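Local atomic coordinates of endo-beta-1,4-xylanase Xyn10C (Pseudomonas cellulosa, PDB entry 1GNY), a protein that binds xylan and xylooligosaccharides through this N-terminal family 15 carbohydrate-binding module, while its C-terminal domain cleaves internal linkages of the xylan backbone. Residues F79-K83 against E84-K88. Residues are numbered along the deposited sequence; the frame is centred on the assembly and turned at random.
Sequences FAQLK and EDWSK. With XYP (beta-D-xylopyranose), chain B; XYP (beta-D-xylopyranose), chain C.
The amide nitrogen of Gln81 is held between protein and sugar. Gln81 NE2 gives one hydrogen bond to the backbone O of Trp86, at 2.8 Å and in the plane of the amide. A second runs to O4 of the chain B xylose, with Gln81 NE2 and O4 3.0 Å apart and an N-H...O angle of 161°. The ring O5 of the chain C xylose adds a weak third hydrogen bond. On the other side of the amide, Gln81 OE1 lies 2.7 Å from O3 of the chain B xylose. Gln127 NE2 donates a hydrogen bond to Gln81 OE1. The amide is thus gripped at both ends, which should hold its rotation. CG sits between the backbone N and carbonyl carbon of Gln81 (chi1 58°), and the extended chain beyond it carries the amide past the edge of the Trp86 ring. A leucine here would probably leave the Trp86 carbonyl and the sugar O4 without their shared donor.

The Trp86 indole lies between peptide and sugar. CA of Lys83 packs over one face as a CH-pi contact, 4.3 Å from the centroid of the Trp86 six-membered ring. The chain B xylose stacks on the opposite face, a platform common in carbohydrate-binding modules.

At the backbone, Leu82 N bonds to Lys88 O at 3.1 Å, and Asp85 N to Leu82 O closes a type II turn. Leu82 CD1 rests on Lys88 CB. The turn links strands 75-82 and 85-90, a hairpin at one margin of the five-stranded antiparallel sheet, beside strand 126-133.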
# COMPACT_ATOMS: atom_id res chain seq x y z
N PHE A 79 -0.49 -4.02 -0.94
CA PHE A 79 -0.64 -5.29 -0.22
C PHE A 79 -1.25 -5.08 1.15
O PHE A 79 -1.31 -3.97 1.64
CB PHE A 79 0.73 -6.00 -0.10
CG PHE A 79 1.74 -5.26 0.74
CD1 PHE A 79 2.43 -4.15 0.23
CD2 PHE A 79 1.98 -5.64 2.05
CE1 PHE A 79 3.36 -3.46 1.01
CE2 PHE A 79 2.86 -4.93 2.84
CZ PHE A 79 3.58 -3.84 2.31
N ALA A 80 -1.68 -6.17 1.79
CA ALA A 80 -2.20 -6.15 3.14
C ALA A 80 -1.81 -7.48 3.80
O ALA A 80 -1.69 -8.49 3.12
CB ALA A 80 -3.71 -5.95 3.14
N GLN A 81 -1.56 -7.48 5.09
CA GLN A 81 -1.17 -8.72 5.80
C GLN A 81 -1.50 -8.59 7.30
O GLN A 81 -1.60 -7.49 7.86
CB GLN A 81 0.35 -9.03 5.63
CG GLN A 81 1.25 -7.90 6.12
CD GLN A 81 2.74 -7.96 5.71
OE1 GLN A 81 3.37 -6.90 5.58
NE2 GLN A 81 3.33 -9.17 5.62
N LEU A 82 -1.65 -9.72 7.94
CA LEU A 82 -1.92 -9.78 9.37
C LEU A 82 -0.67 -9.43 10.17
O LEU A 82 0.37 -10.01 9.96
CB LEU A 82 -2.40 -11.20 9.72
CG LEU A 82 -3.68 -11.64 9.03
CD1 LEU A 82 -4.04 -13.08 9.49
CD2 LEU A 82 -4.85 -10.71 9.32
N LYS A 83 -0.77 -8.43 11.04
CA LYS A 83 0.39 -7.96 11.81
C LYS A 83 0.80 -9.02 12.78
O LYS A 83 -0.01 -9.57 13.51
CB LYS A 83 0.11 -6.71 12.60
CG LYS A 83 0.31 -5.47 11.89
CD LYS A 83 0.50 -4.30 12.87
CE LYS A 83 1.92 -3.85 13.05
NZ LYS A 83 1.98 -2.67 13.93
N GLU A 84 2.08 -9.34 12.73
CA GLU A 84 2.67 -10.41 13.53
C GLU A 84 2.35 -11.84 13.04
O GLU A 84 2.72 -12.80 13.71
CB GLU A 84 2.32 -10.24 15.00
CG GLU A 84 3.52 -10.19 15.89
CD GLU A 84 4.36 -8.96 15.63
OE1 GLU A 84 3.88 -7.84 15.92
OE2 GLU A 84 5.47 -9.12 15.07
N ASP A 85 1.62 -11.99 11.93
CA ASP A 85 1.42 -13.29 11.25
C ASP A 85 1.61 -12.98 9.77
O ASP A 85 0.75 -13.23 8.92
CB ASP A 85 0.03 -13.92 11.52
CG ASP A 85 -0.02 -15.44 11.22
OD1 ASP A 85 0.97 -16.05 10.72
OD2 ASP A 85 -1.03 -16.14 11.41
N TRP A 86 2.81 -12.48 9.50
CA TRP A 86 3.16 -11.81 8.23
C TRP A 86 2.91 -12.50 6.89
O TRP A 86 2.60 -11.83 5.93
CB TRP A 86 4.62 -11.35 8.28
CG TRP A 86 5.02 -10.60 9.53
CD1 TRP A 86 5.85 -11.05 10.51
CD2 TRP A 86 4.64 -9.28 9.91
NE1 TRP A 86 6.05 -10.07 11.45
CE2 TRP A 86 5.30 -8.98 11.12
CE3 TRP A 86 3.81 -8.30 9.34
CZ2 TRP A 86 5.15 -7.76 11.78
CZ3 TRP A 86 3.67 -7.10 9.98
CH2 TRP A 86 4.33 -6.83 11.20
N SER A 87 3.01 -13.82 6.83
CA SER A 87 2.81 -14.57 5.56
C SER A 87 1.35 -14.63 5.07
O SER A 87 1.11 -14.87 3.88
CB SER A 87 3.31 -16.00 5.69
OG SER A 87 2.34 -16.74 6.38
N LYS A 88 0.44 -14.41 5.99
CA LYS A 88 -0.97 -14.42 5.71
C LYS A 88 -1.38 -13.03 5.20
O LYS A 88 -1.42 -12.06 5.97
CB LYS A 88 -1.74 -14.78 6.98
CG LYS A 88 -1.28 -16.07 7.70
CD LYS A 88 -1.29 -17.29 6.78
CE LYS A 88 -0.72 -18.55 7.45
NZ LYS A 88 -1.44 -18.88 8.70
C1 XYP B . 8.16 -7.19 8.54
C2 XYP B . 7.42 -6.43 7.45
C3 XYP B . 6.52 -7.36 6.65
C4 XYP B . 7.27 -8.63 6.24
C5 XYP B . 7.95 -9.21 7.46
O2 XYP B . 6.61 -5.41 8.03
O3 XYP B . 6.02 -6.70 5.50
O4 XYP B . 6.32 -9.55 5.74
O5 XYP B . 8.82 -8.28 8.07
C1 XYP C . 6.68 -10.34 4.60
C2 XYP C . 6.25 -11.77 4.88
C3 XYP C . 6.58 -12.61 3.67
C4 XYP C . 5.94 -12.02 2.43
C5 XYP C . 6.35 -10.57 2.33
O2 XYP C . 6.94 -12.28 6.01
O3 XYP C . 6.04 -13.91 3.79
O4 XYP C . 6.41 -12.73 1.28
O5 XYP C . 6.04 -9.85 3.53